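Local coordinates for protein glycerol dehydratase (Clostridium butyricum, PDB 1R9D) that probably acts as a B12-independent glycyl-radical lyase that dehydrates glycerol, here with glycerol bound, at residues A[443-448]-A[629-634]; A[449-454]-A[618-623]; A[622-627]-A[635-640]. One frame throughout, in Å; residues are numbered along the deposited sequence.

How the contacts relate
Following the chain from the N terminus, strand 442-443 leads into the loop up to strand 449-452, which then turns into helix 453-461. Contact 1 ties that loop to segment 629-634 and closes the longest excursion, 180 residues, most of them helical. Contact 2 is nested inside it, bringing 449-454 against helix 607-624. Contact 3 closes a loop of only seven residues, folding 635-640 back on 622-627; it crosses contact 1, because 629-634 lies between its segments while 443-448 lies outside. Together they join the strand region 442-452, helix 607-624 and the returning 635-640. His446 O and Tyr640 OH, 2.7 Å apart, link contacts 1 and 3; Pro637 packs on Tyr620 and Cys621 between contacts 2 and 3.

Contact 1. Residues A[443-448]-A[629-634]; sequences EGWHDS and NPRGGN
Arg631 spreads its guanidinium over the indole of Trp445 in a cation-pi stack, joining, within the pyruvate formate-lyase-like fold, the loop between strands 442-443 and 449-452 to a type I beta turn from Asn629 to Gly632. CZ of Arg631 lies 4.3 Å from the centroid of the five-membered ring of Trp445, only 20° off its normal, and the planes are tilted by 29°. NH2 of Arg631 comes nearest the indole, 3.4 Å from CG of Trp445 and displaced toward the ring's rim. A bend at chi3 (-78°) turns the arginine's end onto this face.

The CG methylene of Glu443 lies over one face of the same guanidinium, 3.6 Å from NH1 of Arg631, while its carboxylate stands nearly perpendicular to that group. The arginine's charge is answered elsewhere: NH2 pairs with Asp510 OD2 in a salt bridge and bonds Phe545 O, while NH1 bonds Asn544 OD1, so strand 543-551 and helix 484-516 both help fix the group.

Hydrogen bonds shape the arginine's own turn. In an Asx turn, Asn629 OD1 accepts from Arg631 N at 2.8 Å; Gly633 N, reaching the same oxygen from the opposite face of the amide plane, donates at 2.9 Å.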
loop_
_atom_site.group_PDB
_atom_site.type_symbol
_atom_site.label_atom_id
_atom_site.label_comp_id
_atom_site.label_asym_id
_atom_site.label_seq_id
_atom_site.Cartn_x
_atom_site.Cartn_y
_atom_site.Cartn_z
ATOM N N GLU A 443 5.127 8.537 -18.240
ATOM C CA GLU A 443 5.945 8.078 -17.116
ATOM C C GLU A 443 6.719 6.972 -17.842
ATOM O O GLU A 443 6.267 5.830 -17.922
ATOM C CB GLU A 443 5.112 7.485 -15.973
ATOM C CG GLU A 443 5.964 6.817 -14.868
ATOM C CD GLU A 443 6.863 7.795 -14.097
ATOM O OE1 GLU A 443 7.343 8.778 -14.699
ATOM O OE2 GLU A 443 7.106 7.572 -12.889
ATOM N N GLY A 444 7.877 7.325 -18.389
ATOM C CA GLY A 444 8.643 6.367 -19.177
ATOM C C GLY A 444 9.756 5.538 -18.566
ATOM O O GLY A 444 10.210 4.590 -19.211
ATOM N N TRP A 445 10.212 5.865 -17.358
ATOM C CA TRP A 445 11.292 5.086 -16.742
ATOM C C TRP A 445 12.366 4.817 -17.814
ATOM O O TRP A 445 12.848 3.695 -17.968
ATOM C CB TRP A 445 10.720 3.764 -16.197
ATOM C CG TRP A 445 10.336 3.834 -14.739
ATOM C CD1 TRP A 445 9.620 4.823 -14.121
ATOM C CD2 TRP A 445 10.735 2.925 -13.710
ATOM N NE1 TRP A 445 9.562 4.591 -12.764
ATOM C CE2 TRP A 445 10.241 3.434 -12.485
ATOM C CE3 TRP A 445 11.470 1.731 -13.701
ATOM C CZ2 TRP A 445 10.463 2.791 -11.263
ATOM C CZ3 TRP A 445 11.691 1.088 -12.481
ATOM C CH2 TRP A 445 11.188 1.623 -11.280
ATOM N N HIS A 446 12.739 5.872 -18.534
ATOM C CA HIS A 446 13.689 5.792 -19.649
ATOM C C HIS A 446 15.134 5.311 -19.423
ATOM O O HIS A 446 15.891 5.156 -20.389
ATOM C CB HIS A 446 13.686 7.129 -20.390
ATOM C CG HIS A 446 12.349 7.490 -20.971
ATOM N ND1 HIS A 446 11.805 6.831 -22.054
ATOM C CD2 HIS A 446 11.447 8.433 -20.614
ATOM C CE1 HIS A 446 10.626 7.355 -22.340
ATOM N NE2 HIS A 446 10.385 8.329 -21.481
ATOM N N ASP A 447 15.542 5.105 -18.176
ATOM C CA ASP A 447 16.878 4.559 -17.929
ATOM C C ASP A 447 16.806 3.689 -16.685
ATOM O O ASP A 447 17.450 3.951 -15.663
ATOM C CB ASP A 447 17.942 5.646 -17.766
ATOM C CG ASP A 447 19.355 5.074 -17.815
ATOM O OD1 ASP A 447 19.487 3.864 -18.114
ATOM O OD2 ASP A 447 20.330 5.817 -17.571
ATOM N N SER A 448 16.006 2.636 -16.795
ATOM C CA SER A 448 15.776 1.713 -15.697
ATOM C C SER A 448 16.897 0.710 -15.442
ATOM O O SER A 448 16.906 0.050 -14.405
ATOM C CB SER A 448 14.461 0.965 -15.929
ATOM O OG SER A 448 14.551 0.096 -17.049
ATOM N N ASN A 629 5.200 -3.572 -16.895
ATOM C CA ASN A 629 5.464 -3.055 -15.557
ATOM C C ASN A 629 4.188 -2.901 -14.726
ATOM O O ASN A 629 3.081 -3.052 -15.243
ATOM C CB ASN A 629 6.213 -1.713 -15.644
ATOM C CG ASN A 629 5.436 -0.646 -16.388
ATOM O OD1 ASN A 629 4.245 -0.437 -16.143
ATOM N ND2 ASN A 629 6.116 0.058 -17.289
ATOM N N PRO A 630 4.333 -2.607 -13.420
ATOM C CA PRO A 630 3.183 -2.438 -12.521
ATOM C C PRO A 630 2.232 -1.308 -12.910
ATOM O O PRO A 630 1.117 -1.224 -12.391
ATOM C CB PRO A 630 3.836 -2.188 -11.161
ATOM C CG PRO A 630 5.138 -2.922 -11.265
ATOM C CD PRO A 630 5.597 -2.583 -12.660
ATOM N N ARG A 631 2.672 -0.436 -13.809
ATOM C CA ARG A 631 1.843 0.678 -14.248
ATOM C C ARG A 631 1.068 0.327 -15.515
ATOM O O ARG A 631 0.466 1.193 -16.147
ATOM C CB ARG A 631 2.712 1.918 -14.485
ATOM C CG ARG A 631 3.256 2.536 -13.196
ATOM C CD ARG A 631 4.368 3.543 -13.471
ATOM N NE ARG A 631 5.643 2.891 -13.765
ATOM C CZ ARG A 631 6.217 2.859 -14.962
ATOM N NH1 ARG A 631 5.634 3.444 -16.003
ATOM N NH2 ARG A 631 7.388 2.250 -15.115
ATOM N N GLY A 632 1.091 -0.953 -15.876
ATOM C CA GLY A 632 0.382 -1.416 -17.057
ATOM C C GLY A 632 1.055 -1.086 -18.377
ATOM O O GLY A 632 0.447 -1.226 -19.443
ATOM N N GLY A 633 2.310 -0.646 -18.317
ATOM C CA GLY A 633 3.023 -0.304 -19.533
ATOM C C GLY A 633 3.979 -1.386 -20.001
ATOM O O GLY A 633 4.295 -2.314 -19.258
ATOM N N ASN A 634 4.444 -1.261 -21.239
ATOM C CA ASN A 634 5.374 -2.228 -21.809
ATOM C C ASN A 634 6.816 -1.771 -21.686
ATOM O O ASN A 634 7.102 -0.574 -21.706
ATOM C CB ASN A 634 5.075 -2.441 -23.293
ATOM C CG ASN A 634 4.028 -3.503 -23.531
ATOM O OD1 ASN A 634 4.309 -4.701 -23.444
ATOM N ND2 ASN A 634 2.807 -3.071 -23.824
#

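Contact 2. Residues A[449-454]-A[618-623]; sequences AFFNLA and LVYCRE
A buried, apolar side-chain contact joins strand 449-452 and the start of helix 453-461 to helix 607-624 within the pyruvate formate-lyase-like fold, with Tyr620 as the one helix residue that meets both Phe451 and Leu453. CE1 of Tyr620 lies over one face of the Phe451 ring, 3.7 Å from Phe451 CG. The rings meet obliquely, with centroids 5.2 Å apart and planes at 37°, and the two side chains run past each other in opposite directions. Phe451 CB also packs beside the phenol end, 4.0 Å from Tyr620 OH. Tyr620 holds CG anti to its own backbone nitrogen (chi1 169°), which sends the ring out from the helix toward the strand.

Leu453 takes the other end of the tyrosine. Its CD2 methyl sits 3.7 Å from both Tyr620 CB and Tyr620 CG, and the two side chains cross at about a right angle. The strand gives way to the helix at Asn452, the N-cap residue, whose OD1 accepts from Arg455 N. Beyond the pair, Met495, Phe498 and Met502 of helix 484-516 pack on Phe451, while Val553 and Ile556 touch Leu453.

The contact thus rests on apolar packing; the polar group at its margin, Tyr620 OH, makes a weak hydrogen bond to Pro548 O, which gives the phenol a polar partner on strand 543-551.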
loop_
_atom_site.group_PDB
_atom_site.type_symbol
_atom_site.label_atom_id
_atom_site.label_comp_id
_atom_site.label_asym_id
_atom_site.label_seq_id
_atom_site.Cartn_x
_atom_site.Cartn_y
_atom_site.Cartn_z
ATOM N N ALA A 449 17.840 0.592 -16.374
ATOM C CA ALA A 449 18.944 -0.349 -16.198
ATOM C C ALA A 449 19.937 -0.336 -17.353
ATOM O O ALA A 449 19.642 0.170 -18.432
ATOM C CB ALA A 449 18.395 -1.758 -16.033
ATOM N N PHE A 450 21.129 -0.873 -17.095
ATOM C CA PHE A 450 22.164 -1.015 -18.121
ATOM C C PHE A 450 22.445 -2.513 -18.136
ATOM O O PHE A 450 22.589 -3.137 -17.080
ATOM C CB PHE A 450 23.444 -0.243 -17.773
ATOM C CG PHE A 450 23.337 1.242 -17.981
ATOM C CD1 PHE A 450 23.322 2.105 -16.894
ATOM C CD2 PHE A 450 23.262 1.775 -19.264
ATOM C CE1 PHE A 450 23.236 3.485 -17.081
ATOM C CE2 PHE A 450 23.174 3.149 -19.464
ATOM C CZ PHE A 450 23.162 4.007 -18.368
ATOM N N PHE A 451 22.518 -3.083 -19.334
ATOM C CA PHE A 451 22.726 -4.519 -19.518
ATOM C C PHE A 451 23.972 -4.752 -20.374
ATOM O O PHE A 451 24.091 -4.195 -21.459
ATOM C CB PHE A 451 21.489 -5.096 -20.212
ATOM C CG PHE A 451 21.471 -6.591 -20.303
ATOM C CD1 PHE A 451 20.808 -7.351 -19.344
ATOM C CD2 PHE A 451 22.080 -7.240 -21.375
ATOM C CE1 PHE A 451 20.743 -8.738 -19.451
ATOM C CE2 PHE A 451 22.023 -8.630 -21.493
ATOM C CZ PHE A 451 21.354 -9.381 -20.532
ATOM N N ASN A 452 24.893 -5.573 -19.877
ATOM C CA ASN A 452 26.145 -5.856 -20.585
ATOM C C ASN A 452 25.991 -6.979 -21.610
ATOM O O ASN A 452 26.028 -8.157 -21.264
ATOM C CB ASN A 452 27.237 -6.235 -19.576
ATOM C CG ASN A 452 28.617 -6.289 -20.203
ATOM O OD1 ASN A 452 28.762 -6.582 -21.392
ATOM N ND2 ASN A 452 29.645 -6.017 -19.400
ATOM N N LEU A 453 25.826 -6.604 -22.875
ATOM C CA LEU A 453 25.668 -7.581 -23.948
ATOM C C LEU A 453 26.911 -8.453 -24.133
ATOM O O LEU A 453 26.802 -9.636 -24.464
ATOM C CB LEU A 453 25.354 -6.868 -25.260
ATOM C CG LEU A 453 24.081 -6.022 -25.318
ATOM C CD1 LEU A 453 24.097 -5.209 -26.609
ATOM C CD2 LEU A 453 22.844 -6.914 -25.238
ATOM N N ALA A 454 28.087 -7.871 -23.919
ATOM C CA ALA A 454 29.339 -8.611 -24.074
ATOM C C ALA A 454 29.458 -9.773 -23.087
ATOM O O ALA A 454 30.023 -10.820 -23.410
ATOM C CB ALA A 454 30.529 -7.663 -23.922
ATOM N N LEU A 618 19.121 -7.524 -31.737
ATOM C CA LEU A 618 17.712 -7.897 -31.791
ATOM C C LEU A 618 17.350 -8.977 -30.789
ATOM O O LEU A 618 16.221 -9.016 -30.306
ATOM C CB LEU A 618 17.331 -8.353 -33.204
ATOM C CG LEU A 618 16.940 -7.220 -34.156
ATOM C CD1 LEU A 618 16.860 -7.738 -35.600
ATOM C CD2 LEU A 618 15.597 -6.638 -33.715
ATOM N N VAL A 619 18.290 -9.867 -30.480
ATOM C CA VAL A 619 18.017 -10.920 -29.509
ATOM C C VAL A 619 17.715 -10.252 -28.164
ATOM O O VAL A 619 16.784 -10.642 -27.458
ATOM C CB VAL A 619 19.218 -11.872 -29.366
ATOM C CG1 VAL A 619 18.988 -12.850 -28.219
ATOM C CG2 VAL A 619 19.416 -12.637 -30.680
ATOM N N TYR A 620 18.510 -9.244 -27.819
ATOM C CA TYR A 620 18.298 -8.501 -26.578
ATOM C C TYR A 620 16.954 -7.765 -26.644
ATOM O O TYR A 620 16.127 -7.861 -25.737
ATOM C CB TYR A 620 19.418 -7.476 -26.389
ATOM C CG TYR A 620 19.142 -6.480 -25.283
ATOM C CD1 TYR A 620 19.218 -6.858 -23.942
ATOM C CD2 TYR A 620 18.772 -5.172 -25.581
ATOM C CE1 TYR A 620 18.932 -5.957 -22.921
ATOM C CE2 TYR A 620 18.480 -4.253 -24.561
ATOM C CZ TYR A 620 18.564 -4.658 -23.236
ATOM O OH TYR A 620 18.292 -3.765 -22.220
ATOM N N CYS A 621 16.740 -7.037 -27.733
ATOM C CA CYS A 621 15.514 -6.262 -27.895
ATOM C C CYS A 621 14.234 -7.100 -27.834
ATOM O O CYS A 621 13.250 -6.686 -27.217
ATOM C CB CYS A 621 15.570 -5.464 -29.204
ATOM S SG CYS A 621 16.843 -4.138 -29.230
ATOM N N ARG A 622 14.243 -8.276 -28.457
ATOM C CA ARG A 622 13.062 -9.139 -28.447
ATOM C C ARG A 622 12.748 -9.663 -27.050
ATOM O O ARG A 622 11.582 -9.879 -26.714
ATOM C CB ARG A 622 13.240 -10.322 -29.403
ATOM C CG ARG A 622 13.386 -9.933 -30.865
ATOM C CD ARG A 622 13.594 -11.172 -31.723
ATOM N NE ARG A 622 13.945 -10.849 -33.103
ATOM C CZ ARG A 622 15.056 -11.267 -33.701
ATOM N NH1 ARG A 622 15.926 -12.025 -33.040
ATOM N NH2 ARG A 622 15.299 -10.932 -34.962
ATOM N N GLU A 623 13.777 -9.877 -26.238
ATOM C CA GLU A 623 13.553 -10.347 -24.880
ATOM C C GLU A 623 12.914 -9.232 -24.052
ATOM O O GLU A 623 11.932 -9.462 -23.351
ATOM C CB GLU A 623 14.866 -10.783 -24.216
ATOM C CG GLU A 623 15.490 -12.065 -24.764
ATOM C CD GLU A 623 14.533 -13.244 -24.776
ATOM O OE1 GLU A 623 13.806 -13.446 -23.777
ATOM O OE2 GLU A 623 14.517 -13.984 -25.785
#

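Contact 3. Residues A[622-627]-A[635-640]; sequences REVNKY and FQPGLY
Phe635 N donates a nearly straight hydrogen bond to Tyr627 O (3.0 Å, 168° at the hydrogen), pinning the chain leaving helix 607-624 to the segment that returns alongside it in this pyruvate formate-lyase-like fold. Beside this bond, Tyr627 CB packs 3.6 Å from Phe635 CD1, and the tyrosine ring itself leads away from the contact. Tyr627 O lies near the plane of the Phe635 ring, at its edge.

The CG1 methyl of Val624, anti to the backbone nitrogen (chi1 174°), reaches both CB of Phe635 and CD of Pro637, each at 3.8 Å; the valine and proline side chains slide past each other in opposite directions. Asn625 crosses the proline at about a right angle, with OD1 3.3 Å from Pro637 CD.

Further out, a type I beta turn from Val624 to Tyr627, bonded from Tyr627 N to Val624 O, carries the chain round and places both residues. Within 622-627, Lys626 NZ and Glu623 OE1 form a salt bridge of 2.8 Å. Cys503 and Asn507 of helix 484-516 touch Phe635, and Ile194 of the second subunit packs on Tyr627.

The return of the chain is therefore held by one backbone bond with apolar packing around it, while Asn625 OD1 rests against the proline and takes its hydrogen bond from Arg418.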
loop_
_atom_site.group_PDB
_atom_site.type_symbol
_atom_site.label_atom_id
_atom_site.label_comp_id
_atom_site.label_asym_id
_atom_site.label_seq_id
_atom_site.Cartn_x
_atom_site.Cartn_y
_atom_site.Cartn_z
ATOM N N ARG A 622 14.243 -8.276 -28.457
ATOM C CA ARG A 622 13.062 -9.139 -28.447
ATOM C C ARG A 622 12.748 -9.663 -27.050
ATOM O O ARG A 622 11.582 -9.879 -26.714
ATOM C CB ARG A 622 13.240 -10.322 -29.403
ATOM C CG ARG A 622 13.386 -9.933 -30.865
ATOM C CD ARG A 622 13.594 -11.172 -31.723
ATOM N NE ARG A 622 13.945 -10.849 -33.103
ATOM C CZ ARG A 622 15.056 -11.267 -33.701
ATOM N NH1 ARG A 622 15.926 -12.025 -33.040
ATOM N NH2 ARG A 622 15.299 -10.932 -34.962
ATOM N N GLU A 623 13.777 -9.877 -26.238
ATOM C CA GLU A 623 13.553 -10.347 -24.880
ATOM C C GLU A 623 12.914 -9.232 -24.052
ATOM O O GLU A 623 11.932 -9.462 -23.351
ATOM C CB GLU A 623 14.866 -10.783 -24.216
ATOM C CG GLU A 623 15.490 -12.065 -24.764
ATOM C CD GLU A 623 14.533 -13.244 -24.776
ATOM O OE1 GLU A 623 13.806 -13.446 -23.777
ATOM O OE2 GLU A 623 14.517 -13.984 -25.785
ATOM N N VAL A 624 13.471 -8.027 -24.139
ATOM C CA VAL A 624 12.948 -6.890 -23.383
ATOM C C VAL A 624 11.462 -6.645 -23.668
ATOM O O VAL A 624 10.683 -6.382 -22.747
ATOM C CB VAL A 624 13.749 -5.599 -23.690
ATOM C CG1 VAL A 624 13.104 -4.401 -22.999
ATOM C CG2 VAL A 624 15.189 -5.755 -23.208
ATOM N N ASN A 625 11.071 -6.742 -24.938
ATOM C CA ASN A 625 9.677 -6.524 -25.338
ATOM C C ASN A 625 8.658 -7.451 -24.674
ATOM O O ASN A 625 7.464 -7.156 -24.665
ATOM C CB ASN A 625 9.523 -6.659 -26.860
ATOM C CG ASN A 625 9.892 -5.394 -27.603
ATOM O OD1 ASN A 625 10.164 -4.354 -27.000
ATOM N ND2 ASN A 625 9.895 -5.475 -28.930
ATOM N N LYS A 626 9.116 -8.566 -24.121
ATOM C CA LYS A 626 8.214 -9.523 -23.487
ATOM C C LYS A 626 7.606 -9.074 -22.166
ATOM O O LYS A 626 6.577 -9.612 -21.741
ATOM C CB LYS A 626 8.942 -10.840 -23.218
ATOM C CG LYS A 626 9.363 -11.623 -24.440
ATOM C CD LYS A 626 10.274 -12.762 -24.018
ATOM C CE LYS A 626 10.673 -13.642 -25.194
ATOM N NZ LYS A 626 11.532 -14.773 -24.729
ATOM N N TYR A 627 8.229 -8.088 -21.527
ATOM C CA TYR A 627 7.794 -7.642 -20.204
ATOM C C TYR A 627 6.899 -6.416 -20.065
ATOM O O TYR A 627 6.887 -5.539 -20.922
ATOM C CB TYR A 627 9.044 -7.465 -19.335
ATOM C CG TYR A 627 9.870 -8.722 -19.298
ATOM C CD1 TYR A 627 10.797 -9.006 -20.307
ATOM C CD2 TYR A 627 9.637 -9.692 -18.326
ATOM C CE1 TYR A 627 11.462 -10.234 -20.353
ATOM C CE2 TYR A 627 10.295 -10.923 -18.361
ATOM C CZ TYR A 627 11.200 -11.189 -19.380
ATOM O OH TYR A 627 11.793 -12.429 -19.448
ATOM N N PHE A 635 7.720 -2.732 -21.544
ATOM C CA PHE A 635 9.143 -2.428 -21.494
ATOM C C PHE A 635 9.537 -2.182 -22.951
ATOM O O PHE A 635 8.943 -2.760 -23.869
ATOM C CB PHE A 635 9.950 -3.623 -20.968
ATOM C CG PHE A 635 10.078 -3.671 -19.476
ATOM C CD1 PHE A 635 8.971 -3.910 -18.665
ATOM C CD2 PHE A 635 11.320 -3.498 -18.877
ATOM C CE1 PHE A 635 9.102 -3.978 -17.277
ATOM C CE2 PHE A 635 11.465 -3.563 -17.487
ATOM C CZ PHE A 635 10.357 -3.803 -16.685
ATOM N N GLN A 636 10.512 -1.309 -23.167
ATOM C CA GLN A 636 11.005 -1.036 -24.512
ATOM C C GLN A 636 12.510 -0.876 -24.369
ATOM O O GLN A 636 12.986 -0.172 -23.479
ATOM C CB GLN A 636 10.367 0.227 -25.104
ATOM C CG GLN A 636 10.456 1.455 -24.234
ATOM C CD GLN A 636 9.891 2.692 -24.911
ATOM O OE1 GLN A 636 9.503 2.657 -26.085
ATOM N NE2 GLN A 636 9.852 3.798 -24.176
ATOM N N PRO A 637 13.281 -1.539 -25.241
ATOM C CA PRO A 637 14.742 -1.464 -25.184
ATOM C C PRO A 637 15.396 -0.224 -25.776
ATOM O O PRO A 637 14.864 0.416 -26.675
ATOM C CB PRO A 637 15.166 -2.730 -25.917
ATOM C CG PRO A 637 14.126 -2.814 -27.013
ATOM C CD PRO A 637 12.838 -2.509 -26.265
ATOM N N GLY A 638 16.566 0.104 -25.241
ATOM C CA GLY A 638 17.342 1.221 -25.740
ATOM C C GLY A 638 18.757 0.690 -25.918
ATOM O O GLY A 638 19.066 -0.395 -25.421
ATOM N N LEU A 639 19.601 1.437 -26.626
ATOM C CA LEU A 639 20.990 1.044 -26.854
ATOM C C LEU A 639 21.899 2.268 -26.702
ATOM O O LEU A 639 22.321 2.860 -27.689
ATOM C CB LEU A 639 21.147 0.440 -28.262
ATOM C CG LEU A 639 20.342 -0.829 -28.585
ATOM C CD1 LEU A 639 20.389 -1.085 -30.079
ATOM C CD2 LEU A 639 20.894 -2.026 -27.811
ATOM N N TYR A 640 22.160 2.661 -25.454
ATOM C CA TYR A 640 23.035 3.801 -25.156
ATOM C C TYR A 640 23.795 3.465 -23.871
ATOM O O TYR A 640 23.329 2.656 -23.068
ATOM C CB TYR A 640 22.235 5.106 -25.055
ATOM C CG TYR A 640 21.256 5.227 -23.908
ATOM C CD1 TYR A 640 21.689 5.579 -22.632
ATOM C CD2 TYR A 640 19.888 5.060 -24.119
ATOM C CE1 TYR A 640 20.778 5.771 -21.587
ATOM C CE2 TYR A 640 18.969 5.247 -23.087
ATOM C CZ TYR A 640 19.418 5.603 -21.828
ATOM O OH TYR A 640 18.504 5.799 -20.815
#